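Local structure of PlaB phospholipase (Legionella pneumophila, 6ZTI) at residues B[231-236]-B[434-439]; B[250-255]-B[446-451]. The protein acts as a phospholipase of the alpha/beta-hydrolase class, linked to virulence, whose activity is controlled by NAD(H)-mediated tetramerization. All coordinates share one frame; numbering follows the deposited sequence.

Following the chain from the N terminus, strand 231-238 supplies the first half of interaction 1, and its antiparallel neighbour 245-252, with the loop that follows, that of interaction 2. The chain then runs through strand 257-261, an edge strand, within this chain, of the parallel hydrolase sheet, and through further helices and strands before returning. Interaction 1 closes a loop of 197 intervening residues on strand 429-439. Interaction 2 closes one of 190 on the loop after that strand. The segments alternate, so the two loops cross. They also touch: L232 N lies 2.7 Å from T251 O, a probable hydrogen bond. Together they tie the 231-252 strand pair to the C-terminal part of the mixed sheet.

Interaction 1: residues B[231-236]-B[434-439]; sequences SLLKLH and LDFHSS
L235 meets F436 over one face of its ring. The methyl CD2 of L235 stands 3.7 Å above the plane of the F436 ring, displaced toward the rim, and lies 3.9 Å from the ring centroid at 16° off the normal, which satisfies the geometry of a CH-pi contact. The second methyl serves the base of the same ring: L235 CD1 approaches F436 CG at 3.7 Å and F436 CB at 3.8 Å. Both branches of the fork thus lie along one face, CD1 near the point of attachment and CD2 farther out, and the two side chains cross at about a right angle. On the phenylalanine side, CG trans to the backbone nitrogen (chi1 170°) carries the ring across toward strand 231-238.

L233, two residues earlier on the same side of its strand, comes from the opposite direction to F436. Its CD2 reaches F436 CE2 at 4.1 Å, obliquely to the ring, so it adds an apolar neighbour without stacking on it.

The closest alpha carbons, those of L235 and F436, are 7.9 Å apart, and side chains alone bridge the gap. Both strands pair with strand 452-463 in the mixed sheet, yet these side chains point at one another, consistent with a sheet that bends between them. Two residues before the phenylalanine, L434 touches V246 and L459, while D435 between them forms a salt bridge with R416. The F436 side chain lies about 9 Å from that of the NAD(+)-binding L362.

The two segments bury 197 Å² between them, most of it on L235 and F436. Every touching atom is carbon, so the attraction should come from dispersion and the hydrophobic effect; these forces are only weakly directional, and the fit depends mainly on shape.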
ATOM      1  N   SER B 231     -25.630 -20.355  13.036  1.00 13.31           N
ATOM      2  CA  SER B 231     -26.197 -20.738  11.754  1.00 13.74           C
ATOM      3  C   SER B 231     -25.405 -20.111  10.622  1.00 15.80           C
ATOM      4  O   SER B 231     -24.797 -19.051  10.784  1.00 12.40           O
ATOM      5  CB  SER B 231     -27.640 -20.303  11.642  1.00 10.93           C
ATOM      6  OG  SER B 231     -28.466 -21.077  12.503  1.00 20.71           O
ATOM      7  N   LEU B 232     -25.427 -20.781   9.475  1.00 12.31           N
ATOM      8  CA  LEU B 232     -24.934 -20.247   8.215  1.00 12.94           C
ATOM      9  C   LEU B 232     -26.134 -20.081   7.289  1.00 12.69           C
ATOM     10  O   LEU B 232     -26.806 -21.063   6.961  1.00 14.80           O
ATOM     11  CB  LEU B 232     -23.891 -21.174   7.593  1.00 13.71           C
ATOM     12  CG  LEU B 232     -23.531 -20.893   6.138  1.00 18.31           C
ATOM     13  CD1 LEU B 232     -23.001 -19.490   5.981  1.00 15.41           C
ATOM     14  CD2 LEU B 232     -22.511 -21.901   5.635  1.00 32.70           C
ATOM     15  N   LEU B 233     -26.407 -18.841   6.889  1.00 10.97           N
ATOM     16  CA  LEU B 233     -27.505 -18.501   5.994  1.00 11.90           C
ATOM     17  C   LEU B 233     -26.906 -18.182   4.639  1.00 11.24           C
ATOM     18  O   LEU B 233     -26.061 -17.283   4.525  1.00  9.10           O
ATOM     19  CB  LEU B 233     -28.303 -17.315   6.527  1.00  8.28           C
ATOM     20  CG  LEU B 233     -29.313 -16.622   5.599  1.00 11.51           C
ATOM     21  CD1 LEU B 233     -30.521 -17.493   5.311  1.00 15.55           C
ATOM     22  CD2 LEU B 233     -29.765 -15.340   6.234  1.00 14.64           C
ATOM     23  N   LYS B 234     -27.319 -18.937   3.627  1.00  7.46           N
ATOM     24  CA  LYS B 234     -26.906 -18.702   2.252  1.00 11.87           C
ATOM     25  C   LYS B 234     -28.056 -18.049   1.497  1.00 12.59           C
ATOM     26  O   LYS B 234     -29.162 -18.605   1.437  1.00 11.02           O
ATOM     27  CB  LYS B 234     -26.505 -20.003   1.564  1.00 15.76           C
ATOM     28  CG  LYS B 234     -25.270 -20.670   2.111  1.00 17.08           C
ATOM     29  CD  LYS B 234     -24.955 -21.915   1.279  1.00 29.87           C
ATOM     30  CE  LYS B 234     -23.786 -22.710   1.842  1.00 39.64           C
ATOM     31  NZ  LYS B 234     -22.493 -21.977   1.724  1.00 42.21           N
ATOM     32  N   LEU B 235     -27.785 -16.879   0.922  1.00  8.54           N
ATOM     33  CA  LEU B 235     -28.725 -16.133   0.089  1.00 12.26           C
ATOM     34  C   LEU B 235     -28.132 -16.037  -1.305  1.00 15.88           C
ATOM     35  O   LEU B 235     -27.121 -15.353  -1.507  1.00 10.78           O
ATOM     36  CB  LEU B 235     -28.984 -14.733   0.637  1.00 10.92           C
ATOM     37  CG  LEU B 235     -29.392 -14.619   2.100  1.00 19.04           C
ATOM     38  CD1 LEU B 235     -29.549 -13.146   2.464  1.00 19.32           C
ATOM     39  CD2 LEU B 235     -30.673 -15.400   2.355  1.00 11.39           C
ATOM     40  N   HIS B 236     -28.780 -16.695  -2.265  1.00 14.02           N
ATOM     41  CA  HIS B 236     -28.291 -16.789  -3.631  1.00 14.19           C
ATOM     42  C   HIS B 236     -29.271 -16.100  -4.556  1.00 16.65           C
ATOM     43  O   HIS B 236     -30.470 -16.399  -4.537  1.00 13.42           O
ATOM     44  CB  HIS B 236     -28.095 -18.245  -4.046  1.00 17.59           C
ATOM     45  CG  HIS B 236     -26.893 -18.881  -3.425  1.00 31.41           C
ATOM     46  ND1 HIS B 236     -26.411 -20.111  -3.822  1.00 40.53           N
ATOM     47  CD2 HIS B 236     -26.073 -18.455  -2.434  1.00 25.80           C
ATOM     48  CE1 HIS B 236     -25.345 -20.413  -3.101  1.00 36.28           C
ATOM     49  NE2 HIS B 236     -25.117 -19.422  -2.254  1.00 32.46           N
ATOM     50  N   LEU B 434     -29.795  -6.870  -4.355  1.00  9.40           N
ATOM     51  CA  LEU B 434     -30.451  -8.001  -3.709  1.00 10.28           C
ATOM     52  C   LEU B 434     -31.178  -7.512  -2.467  1.00 15.81           C
ATOM     53  O   LEU B 434     -30.625  -6.729  -1.690  1.00 10.32           O
ATOM     54  CB  LEU B 434     -29.451  -9.094  -3.343  1.00 12.76           C
ATOM     55  CG  LEU B 434     -30.009 -10.312  -2.618  1.00 11.24           C
ATOM     56  CD1 LEU B 434     -29.237 -11.551  -3.004  1.00 17.21           C
ATOM     57  CD2 LEU B 434     -29.974 -10.143  -1.129  1.00 16.76           C
ATOM     58  N   ASP B 435     -32.420  -7.977  -2.293  1.00 14.89           N
ATOM     59  CA  ASP B 435     -33.254  -7.694  -1.132  1.00 11.38           C
ATOM     60  C   ASP B 435     -33.665  -9.011  -0.504  1.00 15.14           C
ATOM     61  O   ASP B 435     -34.149  -9.903  -1.202  1.00 15.17           O
ATOM     62  CB  ASP B 435     -34.512  -6.931  -1.524  1.00 22.03           C
ATOM     63  CG  ASP B 435     -34.234  -5.520  -1.901  1.00 22.92           C
ATOM     64  OD1 ASP B 435     -33.485  -4.855  -1.159  1.00 31.08           O
ATOM     65  OD2 ASP B 435     -34.771  -5.073  -2.934  1.00 33.98           O
ATOM     66  N   PHE B 436     -33.474  -9.133   0.797  1.00 10.43           N
ATOM     67  CA  PHE B 436     -33.911 -10.298   1.539  1.00  9.98           C
ATOM     68  C   PHE B 436     -34.857  -9.835   2.633  1.00 15.35           C
ATOM     69  O   PHE B 436     -34.520  -8.934   3.409  1.00 15.13           O
ATOM     70  CB  PHE B 436     -32.719 -11.048   2.109  1.00 14.37           C
ATOM     71  CG  PHE B 436     -33.086 -12.133   3.078  1.00 16.09           C
ATOM     72  CD1 PHE B 436     -33.789 -13.245   2.658  1.00 19.55           C
ATOM     73  CD2 PHE B 436     -32.702 -12.050   4.403  1.00 18.78           C
ATOM     74  CE1 PHE B 436     -34.113 -14.250   3.551  1.00 22.68           C
ATOM     75  CE2 PHE B 436     -33.028 -13.045   5.285  1.00 21.00           C
ATOM     76  CZ  PHE B 436     -33.734 -14.145   4.854  1.00 20.25           C
ATOM     77  N   HIS B 437     -36.043 -10.432   2.679  1.00 13.01           N
ATOM     78  CA  HIS B 437     -37.064 -10.071   3.651  1.00 14.58           C
ATOM     79  C   HIS B 437     -37.244 -11.222   4.627  1.00 25.00           C
ATOM     80  O   HIS B 437     -37.501 -12.360   4.213  1.00 18.39           O
ATOM     81  CB  HIS B 437     -38.384  -9.732   2.960  1.00 20.36           C
ATOM     82  CG  HIS B 437     -38.325  -8.475   2.158  1.00 19.76           C
ATOM     83  ND1 HIS B 437     -39.311  -8.113   1.267  1.00 15.61           N
ATOM     84  CD2 HIS B 437     -37.395  -7.492   2.111  1.00 19.33           C
ATOM     85  CE1 HIS B 437     -38.987  -6.964   0.699  1.00 19.75           C
ATOM     86  NE2 HIS B 437     -37.832  -6.563   1.198  1.00 18.02           N
ATOM     87  N   SER B 438     -37.103 -10.923   5.915  1.00 16.78           N
ATOM     88  CA  SER B 438     -37.260 -11.922   6.952  1.00 17.77           C
ATOM     89  C   SER B 438     -38.084 -11.326   8.083  1.00 16.37           C
ATOM     90  O   SER B 438     -38.717 -10.275   7.935  1.00 12.75           O
ATOM     91  CB  SER B 438     -35.894 -12.407   7.441  1.00 19.65           C
ATOM     92  OG  SER B 438     -36.070 -13.572   8.206  1.00 19.42           O
ATOM     93  N   SER B 439     -38.056 -12.011   9.227  1.00 19.78           N
ATOM     94  CA  SER B 439     -38.851 -11.652  10.389  1.00 23.52           C
ATOM     95  C   SER B 439     -38.065 -11.997  11.647  1.00 24.24           C
ATOM     96  O   SER B 439     -37.282 -12.950  11.659  1.00 31.55           O
ATOM     97  CB  SER B 439     -40.195 -12.387  10.384  1.00 22.68           C
ATOM     98  OG  SER B 439     -40.991 -12.034  11.507  1.00 22.14           O
TER

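Interaction 2: residues B[250-255]-B[446-451]; sequences MTRTQP and ILHPNE
The guanidinium of R252 meets E451 at its edge, with the carboxylate carbon CD in its plane, while the H448 ring approaches obliquely. The two planar ends are turned only 23° apart, and the grip is end-on and bidentate. R252 NH1 donates to E451 OE1 at 2.8 Å, which accepts with its syn lone pair. R252 NH2 donates to E451 OE2 at 2.6 Å, and that oxygen is also met on its syn side, but 22° out of the carboxylate plane. Two bonds of this kind fix the rotation of both groups and form a salt bridge. The arginine reaches it as an extended chain from CG to NE, and its NH1 has a further, weak hydrogen bond to S231 OG. H448 CD2 lies 3.9 Å from R252 NH1.

A separate apolar touch lies at the start of strand segment 250-252. M250, bent at chi3 (-83°), brings CE to 3.6 Å from I446 CG2, the side chains crossing at about a right angle.

H448 to E451 form a type II beta turn, with P449 and N450 at its two central positions and E451 N bonded to H448 O at 3.3 Å. The turn lies in the connection between antiparallel strands 429-439 and 452-463, and the salt bridge pins that connection to the end of strand 245-252 in the mixed sheet.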
ATOM      1  N   MET B 250     -30.658 -22.200   5.222  1.00 14.71           N
ATOM      2  CA  MET B 250     -30.027 -22.013   6.518  1.00 12.97           C
ATOM      3  C   MET B 250     -29.624 -23.366   7.075  1.00 24.25           C
ATOM      4  O   MET B 250     -30.397 -24.327   7.018  1.00 19.76           O
ATOM      5  CB  MET B 250     -30.953 -21.287   7.490  1.00 19.49           C
ATOM      6  CG  MET B 250     -30.317 -21.005   8.848  1.00 27.71           C
ATOM      7  SD  MET B 250     -31.393 -20.067   9.948  1.00 57.39           S
ATOM      8  CE  MET B 250     -31.084 -18.402   9.392  1.00 33.16           C
ATOM      9  N   THR B 251     -28.406 -23.438   7.586  1.00 12.65           N
ATOM     10  CA  THR B 251     -27.907 -24.632   8.246  1.00 16.60           C
ATOM     11  C   THR B 251     -27.368 -24.215   9.603  1.00 14.86           C
ATOM     12  O   THR B 251     -26.850 -23.107   9.775  1.00 14.79           O
ATOM     13  CB  THR B 251     -26.824 -25.347   7.427  1.00 15.76           C
ATOM     14  OG1 THR B 251     -25.715 -24.473   7.224  1.00 30.25           O
ATOM     15  CG2 THR B 251     -27.364 -25.775   6.068  1.00 22.35           C
ATOM     16  N   ARG B 252     -27.527 -25.096  10.575  1.00 17.33           N
ATOM     17  CA  ARG B 252     -27.177 -24.789  11.948  1.00  8.15           C
ATOM     18  C   ARG B 252     -26.320 -25.906  12.526  1.00 13.66           C
ATOM     19  O   ARG B 252     -26.474 -27.078  12.173  1.00 17.58           O
ATOM     20  CB  ARG B 252     -28.456 -24.587  12.774  1.00 15.40           C
ATOM     21  CG  ARG B 252     -28.243 -23.865  14.039  1.00 17.39           C
ATOM     22  CD  ARG B 252     -29.543 -23.559  14.729  1.00 15.58           C
ATOM     23  NE  ARG B 252     -29.296 -23.282  16.135  1.00 17.26           N
ATOM     24  CZ  ARG B 252     -28.932 -22.103  16.622  1.00 11.78           C
ATOM     25  NH1 ARG B 252     -28.787 -21.053  15.828  1.00 22.35           N
ATOM     26  NH2 ARG B 252     -28.725 -21.977  17.924  1.00 22.80           N
ATOM     27  N   THR B 253     -25.406 -25.529  13.415  1.00 11.50           N
ATOM     28  CA  THR B 253     -24.615 -26.512  14.131  1.00 13.06           C
ATOM     29  C   THR B 253     -25.514 -27.327  15.054  1.00  9.84           C
ATOM     30  O   THR B 253     -26.619 -26.912  15.404  1.00 10.09           O
ATOM     31  CB  THR B 253     -23.535 -25.832  14.968  1.00 11.32           C
ATOM     32  OG1 THR B 253     -24.152 -24.868  15.832  1.00 10.15           O
ATOM     33  CG2 THR B 253     -22.531 -25.130  14.102  1.00  8.01           C
ATOM     34  N   GLN B 254     -25.018 -28.490  15.464  1.00 15.41           N
ATOM     35  CA  GLN B 254     -25.702 -29.264  16.477  1.00 12.00           C
ATOM     36  C   GLN B 254     -25.633 -28.522  17.806  1.00 13.90           C
ATOM     37  O   GLN B 254     -24.729 -27.717  18.024  1.00  8.14           O
ATOM     38  CB  GLN B 254     -25.069 -30.644  16.605  1.00 15.14           C
ATOM     39  CG  GLN B 254     -25.247 -31.500  15.367  1.00 20.41           C
ATOM     40  CD  GLN B 254     -26.703 -31.800  15.088  1.00 31.21           C
ATOM     41  OE1 GLN B 254     -27.236 -31.457  14.028  1.00 30.03           O
ATOM     42  NE2 GLN B 254     -27.357 -32.439  16.045  1.00 23.88           N
ATOM     43  N   PRO B 255     -26.584 -28.761  18.701  1.00 10.04           N
ATOM     44  CA  PRO B 255     -26.556 -28.080  19.998  1.00 10.42           C
ATOM     45  C   PRO B 255     -25.259 -28.354  20.744  1.00 13.48           C
ATOM     46  O   PRO B 255     -24.788 -29.492  20.819  1.00 14.74           O
ATOM     47  CB  PRO B 255     -27.758 -28.681  20.741  1.00 15.66           C
ATOM     48  CG  PRO B 255     -28.649 -29.229  19.678  1.00 16.81           C
ATOM     49  CD  PRO B 255     -27.728 -29.688  18.589  1.00 15.64           C
ATOM     50  N   ILE B 446     -33.141 -15.167  11.888  1.00 14.51           N
ATOM     51  CA  ILE B 446     -31.710 -15.260  11.634  1.00 17.97           C
ATOM     52  C   ILE B 446     -30.847 -14.725  12.774  1.00 19.25           C
ATOM     53  O   ILE B 446     -29.631 -14.981  12.782  1.00 18.03           O
ATOM     54  CB  ILE B 446     -31.364 -14.517  10.333  1.00 21.82           C
ATOM     55  CG1 ILE B 446     -31.535 -13.006  10.503  1.00 30.72           C
ATOM     56  CG2 ILE B 446     -32.255 -15.008   9.199  1.00 39.93           C
ATOM     57  CD1 ILE B 446     -31.184 -12.225   9.265  1.00 37.30           C
ATOM     58  N   LEU B 447     -31.425 -13.984  13.719  1.00 10.93           N
ATOM     59  CA  LEU B 447     -30.706 -13.442  14.863  1.00 12.13           C
ATOM     60  C   LEU B 447     -31.162 -14.127  16.138  1.00 17.02           C
ATOM     61  O   LEU B 447     -32.362 -14.329  16.351  1.00 17.54           O
ATOM     62  CB  LEU B 447     -30.938 -11.944  15.047  1.00 13.78           C
ATOM     63  CG  LEU B 447     -30.470 -10.986  13.979  1.00 15.47           C
ATOM     64  CD1 LEU B 447     -30.811  -9.592  14.444  1.00 15.35           C
ATOM     65  CD2 LEU B 447     -28.991 -11.141  13.721  1.00 10.20           C
ATOM     66  N   HIS B 448     -30.197 -14.450  16.992  1.00 10.66           N
ATOM     67  CA  HIS B 448     -30.448 -14.986  18.311  1.00  9.86           C
ATOM     68  C   HIS B 448     -29.520 -14.283  19.287  1.00  8.91           C
ATOM     69  O   HIS B 448     -28.377 -13.956  18.931  1.00  7.23           O
ATOM     70  CB  HIS B 448     -30.201 -16.491  18.377  1.00 11.37           C
ATOM     71  CG  HIS B 448     -31.009 -17.271  17.398  1.00 14.50           C
ATOM     72  ND1 HIS B 448     -32.280 -17.719  17.678  1.00 16.88           N
ATOM     73  CD2 HIS B 448     -30.732 -17.677  16.137  1.00 18.58           C
ATOM     74  CE1 HIS B 448     -32.756 -18.371  16.632  1.00 21.50           C
ATOM     75  NE2 HIS B 448     -31.832 -18.365  15.685  1.00 23.68           N
ATOM     76  N   PRO B 449     -29.973 -14.036  20.508  1.00  7.45           N
ATOM     77  CA  PRO B 449     -29.079 -13.446  21.499  1.00  7.31           C
ATOM     78  C   PRO B 449     -27.923 -14.380  21.796  1.00 10.02           C
ATOM     79  O   PRO B 449     -28.078 -15.598  21.800  1.00  7.87           O
ATOM     80  CB  PRO B 449     -29.981 -13.241  22.717  1.00 10.98           C
ATOM     81  CG  PRO B 449     -31.097 -14.262  22.538  1.00  9.75           C
ATOM     82  CD  PRO B 449     -31.307 -14.340  21.065  1.00 13.94           C
ATOM     83  N   ASN B 450     -26.756 -13.788  22.029  1.00  7.17           N
ATOM     84  CA  ASN B 450     -25.525 -14.512  22.326  1.00  9.81           C
ATOM     85  C   ASN B 450     -25.072 -15.424  21.189  1.00  8.44           C
ATOM     86  O   ASN B 450     -24.317 -16.360  21.432  1.00  8.08           O
ATOM     87  CB  ASN B 450     -25.644 -15.349  23.606  1.00  7.84           C
ATOM     88  CG  ASN B 450     -26.080 -14.530  24.785  1.00  7.63           C
ATOM     89  OD1 ASN B 450     -25.632 -13.396  24.975  1.00  7.25           O
ATOM     90  ND2 ASN B 450     -27.005 -15.069  25.552  1.00 10.76           N
ATOM     91  N   GLU B 451     -25.506 -15.175  19.948  1.00  9.49           N
ATOM     92  CA  GLU B 451     -25.089 -15.994  18.815  1.00  7.73           C
ATOM     93  C   GLU B 451     -24.531 -15.139  17.682  1.00  9.03           C
ATOM     94  O   GLU B 451     -24.940 -13.993  17.471  1.00  7.00           O
ATOM     95  CB  GLU B 451     -26.241 -16.856  18.264  1.00  8.06           C
ATOM     96  CG  GLU B 451     -26.686 -17.954  19.207  1.00 12.00           C
ATOM     97  CD  GLU B 451     -27.574 -18.984  18.533  1.00 20.85           C
ATOM     98  OE1 GLU B 451     -27.737 -18.935  17.290  1.00 16.30           O
ATOM     99  OE2 GLU B 451     -28.114 -19.853  19.250  1.00 18.82           O
TER